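Local coordinates for pyridoxal phosphate homeostasis protein (Bifidobacterium adolescentis ATCC 15703, PDB 3CPG) that probably binds pyridoxal 5'-phosphate and takes part in keeping the cellular supply of this cofactor in balance, as a member of the YggS/PROSC family, at residues T212-G217 with M250-A255; M202-H207 with I260-T265. All coordinates share one frame; numbering follows the deposited sequence.

Contact 1. Residues T212-G217 with M250-A255; sequences TVIRRG and MELAIA
Leu252 reaches from helix 250-255 to helix 211-231, two neighbouring helices on the outside of the TIM barrel, and divides its two methyl groups between Ile214 and Arg215. Leu252 CD1 meets Ile214 CG2 at 3.8 Å, an apolar contact in which the two side chains run at about a right angle. On the other branch, Leu252 CD2 lies 3.5 Å from Arg215 NH1 and also near the aliphatic CG of Arg215, so the arginine contributes both its stem and its charged end. The Arg215 chain bends at chi3 (69°), and at the edge of its guanidinium, in the plane, Ala255 CB lies 4.0 Å from Arg215 NH1. In Ile214 the branch methyl CG2 stands opposite the backbone N, while CG1 takes the place beside it (chi1 -65°); this presents CG2 to Leu252. The segment axes approach to 9.4 Å and cross at -41°, with the CA atoms of Arg215 and Leu252 6.5 Å apart. Further out, Val208 lies against Ile214 and Glu211 against Leu252, while Glu251 turns to a salt bridge with Arg35 on helix 19-42. The guanidinium of Arg215 finds its charge partner just past the second helix, where Arg215 NH2 forms a salt bridge with Glu256 OE2.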
loop_
_atom_site.group_PDB
_atom_site.type_symbol
_atom_site.label_atom_id
_atom_site.label_comp_id
_atom_site.label_asym_id
_atom_site.label_seq_id
_atom_site.Cartn_x
_atom_site.Cartn_y
_atom_site.Cartn_z
ATOM N N THR A 212 2.385 19.334 -13.095
ATOM C CA THR A 212 3.841 19.293 -13.201
ATOM C C THR A 212 4.449 18.968 -11.837
ATOM O O THR A 212 5.491 18.316 -11.747
ATOM C CB THR A 212 4.430 20.628 -13.726
ATOM O OG1 THR A 212 4.138 21.688 -12.809
ATOM C CG2 THR A 212 3.841 20.966 -15.090
ATOM N N VAL A 213 3.790 19.420 -10.774
ATOM C CA VAL A 213 4.258 19.158 -9.416
ATOM C C VAL A 213 3.998 17.692 -9.067
ATOM O O VAL A 213 4.839 17.015 -8.476
ATOM C CB VAL A 213 3.520 20.049 -8.394
ATOM C CG1 VAL A 213 3.907 19.655 -6.972
ATOM C CG2 VAL A 213 3.863 21.512 -8.648
ATOM N N ILE A 214 2.817 17.215 -9.437
ATOM C CA ILE A 214 2.433 15.837 -9.175
ATOM C C ILE A 214 3.370 14.878 -9.910
ATOM O O ILE A 214 3.910 13.937 -9.318
ATOM C CB ILE A 214 0.975 15.601 -9.622
ATOM C CG1 ILE A 214 0.040 16.446 -8.750
ATOM C CG2 ILE A 214 0.632 14.119 -9.553
ATOM C CD1 ILE A 214 -1.421 16.370 -9.134
ATOM N N ARG A 215 3.571 15.129 -11.200
ATOM C CA ARG A 215 4.442 14.283 -12.008
ATOM C C ARG A 215 5.878 14.285 -11.493
ATOM O O ARG A 215 6.522 13.239 -11.446
ATOM C CB ARG A 215 4.415 14.736 -13.474
ATOM C CG ARG A 215 3.058 14.569 -14.149
ATOM C CD ARG A 215 3.070 15.092 -15.587
ATOM N NE ARG A 215 3.879 14.267 -16.481
ATOM C CZ ARG A 215 3.588 13.011 -16.808
ATOM N NH1 ARG A 215 2.507 12.429 -16.312
ATOM N NH2 ARG A 215 4.376 12.335 -17.632
ATOM N N ARG A 216 6.374 15.453 -11.094
ATOM C CA ARG A 216 7.744 15.553 -10.602
ATOM C C ARG A 216 7.983 14.655 -9.392
ATOM O O ARG A 216 9.032 14.013 -9.282
ATOM C CB ARG A 216 8.084 17.007 -10.251
ATOM C CG ARG A 216 9.535 17.205 -9.807
ATOM C CD ARG A 216 9.870 18.677 -9.639
ATOM N NE ARG A 216 9.637 19.427 -10.870
ATOM C CZ ARG A 216 8.677 20.334 -11.022
ATOM N NH1 ARG A 216 7.861 20.609 -10.017
ATOM N NH2 ARG A 216 8.527 20.958 -12.182
ATOM N N GLY A 217 7.007 14.612 -8.490
ATOM C CA GLY A 217 7.122 13.785 -7.302
ATOM C C GLY A 217 7.110 12.292 -7.588
ATOM O O GLY A 217 7.875 11.537 -6.982
HETATM N N MSE A 250 -4.297 8.808 -10.239
HETATM C CA MSE A 250 -3.743 7.512 -10.630
HETATM C C MSE A 250 -3.232 7.442 -12.075
HETATM O O MSE A 250 -2.259 6.741 -12.358
HETATM C CB MSE A 250 -4.748 6.378 -10.370
HETATM C CG MSE A 250 -6.002 6.400 -11.213
HETATM SE SE MSE A 250 -7.076 4.804 -10.917
HETATM C CE MSE A 250 -8.127 5.441 -9.456
ATOM N N GLU A 251 -3.877 8.159 -12.991
ATOM C CA GLU A 251 -3.428 8.152 -14.383
ATOM C C GLU A 251 -1.989 8.670 -14.465
ATOM O O GLU A 251 -1.146 8.086 -15.142
ATOM C CB GLU A 251 -4.333 9.033 -15.255
ATOM C CG GLU A 251 -5.637 8.395 -15.723
ATOM C CD GLU A 251 -6.626 8.150 -14.604
ATOM O OE1 GLU A 251 -6.564 8.860 -13.576
ATOM O OE2 GLU A 251 -7.484 7.258 -14.767
ATOM N N LEU A 252 -1.712 9.769 -13.769
ATOM C CA LEU A 252 -0.373 10.354 -13.772
ATOM C C LEU A 252 0.636 9.428 -13.088
ATOM O O LEU A 252 1.771 9.278 -13.540
ATOM C CB LEU A 252 -0.392 11.710 -13.060
ATOM C CG LEU A 252 -1.254 12.805 -13.694
ATOM C CD1 LEU A 252 -1.345 13.996 -12.752
ATOM C CD2 LEU A 252 -0.659 13.218 -15.033
ATOM N N ALA A 253 0.215 8.806 -11.995
ATOM C CA ALA A 253 1.089 7.898 -11.265
ATOM C C ALA A 253 1.482 6.739 -12.166
ATOM O O ALA A 253 2.644 6.347 -12.223
ATOM C CB ALA A 253 0.378 7.368 -10.021
ATOM N N ILE A 254 0.507 6.192 -12.876
ATOM C CA ILE A 254 0.781 5.069 -13.757
ATOM C C ILE A 254 1.689 5.487 -14.913
ATOM O O ILE A 254 2.556 4.721 -15.335
ATOM C CB ILE A 254 -0.538 4.447 -14.259
ATOM C CG1 ILE A 254 -1.280 3.832 -13.064
ATOM C CG2 ILE A 254 -0.257 3.383 -15.312
ATOM C CD1 ILE A 254 -2.667 3.323 -13.370
ATOM N N ALA A 255 1.508 6.708 -15.409
ATOM C CA ALA A 255 2.356 7.204 -16.487
ATOM C C ALA A 255 3.799 7.298 -15.998
ATOM O O ALA A 255 4.740 7.147 -16.782
ATOM C CB ALA A 255 1.875 8.580 -16.955
#

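Contact 2. Residues M202-H207 with I260-T265. With ACT (acetate ion), chain B.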
loop_
_atom_site.group_PDB
_atom_site.type_symbol
_atom_site.label_atom_id
_atom_site.label_comp_id
_atom_site.label_asym_id
_atom_site.label_seq_id
_atom_site.Cartn_x
_atom_site.Cartn_y
_atom_site.Cartn_z
HETATM N N MSE A 202 6.936 4.382 -1.253
HETATM C CA MSE A 202 5.547 4.831 -1.250
HETATM C C MSE A 202 5.505 6.338 -1.057
HETATM O O MSE A 202 6.393 6.912 -0.437
HETATM C CB MSE A 202 4.781 4.159 -0.094
HETATM C CG MSE A 202 3.271 4.508 0.009
HETATM SE SE MSE A 202 2.768 6.190 0.856
HETATM C CE MSE A 202 2.238 5.507 2.559
ATOM N N THR A 203 4.488 6.983 -1.610
ATOM C CA THR A 203 4.330 8.413 -1.391
ATOM C C THR A 203 2.867 8.801 -1.488
ATOM O O THR A 203 2.086 8.193 -2.226
ATOM C CB THR A 203 5.130 9.280 -2.389
ATOM O OG1 THR A 203 5.105 10.646 -1.950
ATOM C CG2 THR A 203 4.511 9.219 -3.774
ATOM N N ILE A 204 2.499 9.805 -0.705
ATOM C CA ILE A 204 1.141 10.322 -0.708
ATOM C C ILE A 204 1.048 11.350 -1.842
ATOM O O ILE A 204 -0.040 11.737 -2.265
ATOM C CB ILE A 204 0.819 10.980 0.645
ATOM C CG1 ILE A 204 0.917 9.929 1.756
ATOM C CG2 ILE A 204 -0.568 11.605 0.612
ATOM C CD1 ILE A 204 0.708 10.483 3.154
ATOM N N GLY A 205 2.207 11.777 -2.338
ATOM C CA GLY A 205 2.248 12.734 -3.430
ATOM C C GLY A 205 1.992 14.155 -2.981
ATOM O O GLY A 205 2.342 14.532 -1.864
ATOM N N ALA A 206 1.380 14.943 -3.859
ATOM C CA ALA A 206 1.063 16.334 -3.562
ATOM C C ALA A 206 -0.421 16.590 -3.811
ATOM O O ALA A 206 -0.931 16.308 -4.897
ATOM C CB ALA A 206 1.906 17.260 -4.435
ATOM N N HIS A 207 -1.113 17.109 -2.802
ATOM C CA HIS A 207 -2.533 17.412 -2.938
ATOM C C HIS A 207 -2.659 18.794 -3.567
ATOM O O HIS A 207 -3.055 19.759 -2.911
ATOM C CB HIS A 207 -3.221 17.409 -1.571
ATOM C CG HIS A 207 -3.035 16.138 -0.804
ATOM N ND1 HIS A 207 -3.341 14.901 -1.328
ATOM C CD2 HIS A 207 -2.591 15.914 0.455
ATOM C CE1 HIS A 207 -3.094 13.969 -0.424
ATOM N NE2 HIS A 207 -2.639 14.558 0.667
ATOM N N ILE A 260 1.669 0.099 -7.765
ATOM C CA ILE A 260 0.565 -0.066 -6.825
ATOM C C ILE A 260 -0.153 1.266 -6.669
ATOM O O ILE A 260 0.458 2.263 -6.299
ATOM C CB ILE A 260 1.028 -0.483 -5.408
ATOM C CG1 ILE A 260 1.703 -1.850 -5.438
ATOM C CG2 ILE A 260 -0.185 -0.518 -4.464
ATOM C CD1 ILE A 260 2.232 -2.283 -4.079
ATOM N N VAL A 261 -1.444 1.288 -6.979
ATOM C CA VAL A 261 -2.223 2.503 -6.804
ATOM C C VAL A 261 -3.135 2.216 -5.620
ATOM O O VAL A 261 -3.638 1.103 -5.487
ATOM C CB VAL A 261 -3.063 2.856 -8.057
ATOM C CG1 VAL A 261 -2.132 3.247 -9.201
ATOM C CG2 VAL A 261 -3.952 1.685 -8.457
ATOM N N ARG A 262 -3.306 3.209 -4.750
ATOM C CA ARG A 262 -4.138 3.075 -3.555
ATOM C C ARG A 262 -5.430 3.848 -3.779
ATOM O O ARG A 262 -5.439 5.075 -3.765
ATOM C CB ARG A 262 -3.390 3.632 -2.338
ATOM C CG ARG A 262 -2.003 3.037 -2.140
ATOM C CD ARG A 262 -1.391 3.504 -0.827
ATOM N NE ARG A 262 -1.338 4.961 -0.735
ATOM C CZ ARG A 262 -0.441 5.726 -1.351
ATOM N NH1 ARG A 262 0.499 5.181 -2.111
ATOM N NH2 ARG A 262 -0.492 7.045 -1.212
ATOM N N VAL A 263 -6.528 3.122 -3.968
ATOM C CA VAL A 263 -7.807 3.752 -4.264
ATOM C C VAL A 263 -8.897 3.544 -3.217
ATOM O O VAL A 263 -9.193 2.416 -2.816
ATOM C CB VAL A 263 -8.330 3.254 -5.632
ATOM C CG1 VAL A 263 -9.568 4.035 -6.041
ATOM C CG2 VAL A 263 -7.232 3.395 -6.685
ATOM N N GLY A 264 -9.496 4.651 -2.789
ATOM C CA GLY A 264 -10.560 4.594 -1.808
ATOM C C GLY A 264 -11.879 5.087 -2.376
ATOM O O GLY A 264 -12.772 4.295 -2.670
ATOM N N THR A 265 -11.986 6.401 -2.553
ATOM C CA THR A 265 -13.203 7.031 -3.056
ATOM C C THR A 265 -13.759 6.490 -4.376
ATOM O O THR A 265 -14.969 6.287 -4.504
ATOM C CB THR A 265 -13.000 8.553 -3.190
ATOM O OG1 THR A 265 -12.596 9.083 -1.923
ATOM C CG2 THR A 265 -14.284 9.231 -3.620
HETATM C C ACT B . -8.803 8.101 -2.573
HETATM O O ACT B . -9.619 7.768 -1.732
HETATM O OXT ACT B . -8.433 7.301 -3.416
HETATM C CH3 ACT B . -8.250 9.505 -2.568
#
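The carbonyl oxygen of Thr203 accepts hydrogen bonds from both terminal nitrogens of Arg262, a side chain that reaches across from strand 260-263 to the loop following strand 196-202 of the TIM barrel. Arg262 NH2 makes the stronger bond, 3.0 Å to Thr203 O with an N-H...O angle of 155°; the bond from Arg262 NH1 to the same oxygen is weak, at 3.4 Å. The oxygen lies at the guanidinium edge and in its plane, whereas NH2 stands above the carbonyl plane, 43° out of it. Selenomethionine Met202 sets its SE over one face of the Arg262 guanidinium, 3.7 Å above the plane and displaced toward the rim, and Met202 CG is 3.6 Å from Arg262 NH1. The Met202 chain leaves opposite the backbone N (chi1 -178°) and then bends at chi2 and chi3, which carries SE over the guanidinium. Ser243 OG gives NH1 a second partner. On the loop side, Thr203 OG1 accepts from Gly205 N at 3.1 Å in an ST turn and also bonds to Val167 O. Beyond Arg262 the chain binds an acetate, probably from the crystallisation liquor: Gly264 N donates to OXT and Thr265 N to O, both at 2.9 Å, and Thr247 OG1 adds another bond. The Ile204 side chain lies about 9 Å from that of Lys57, the predicted cofactor-bearing lysine. Thr203 O and Ser243 OG together fix the position and rotation of the guanidinium. The main-chain N-H groups of Gly264 and Thr265, with Thr247 OG1, make a place for an anion, consistent with a site for the cofactor phosphate, which is not present here.

The centre of contact 2 is about 9 Å from the centre of the chain, and three of its four touching residues are buried; that of contact 1 is about 17 Å from it, and the contact is only partly buried. Each employs an arginine, but the one in contact 2 gives hydrogen bonds to a backbone carbonyl, whereas that in contact 1 packs against aliphatic groups and takes its charge partner from beyond the two segments. The two contacts adjoin, their centres 11 Å apart: helix 250-255 leads along the chain into strand 260-263, and Met250 CE rests 3.6 Å from Val263 CG2. Val213 and Ile214 also pack on Ala206, joining helix 211-231 to the loop before it.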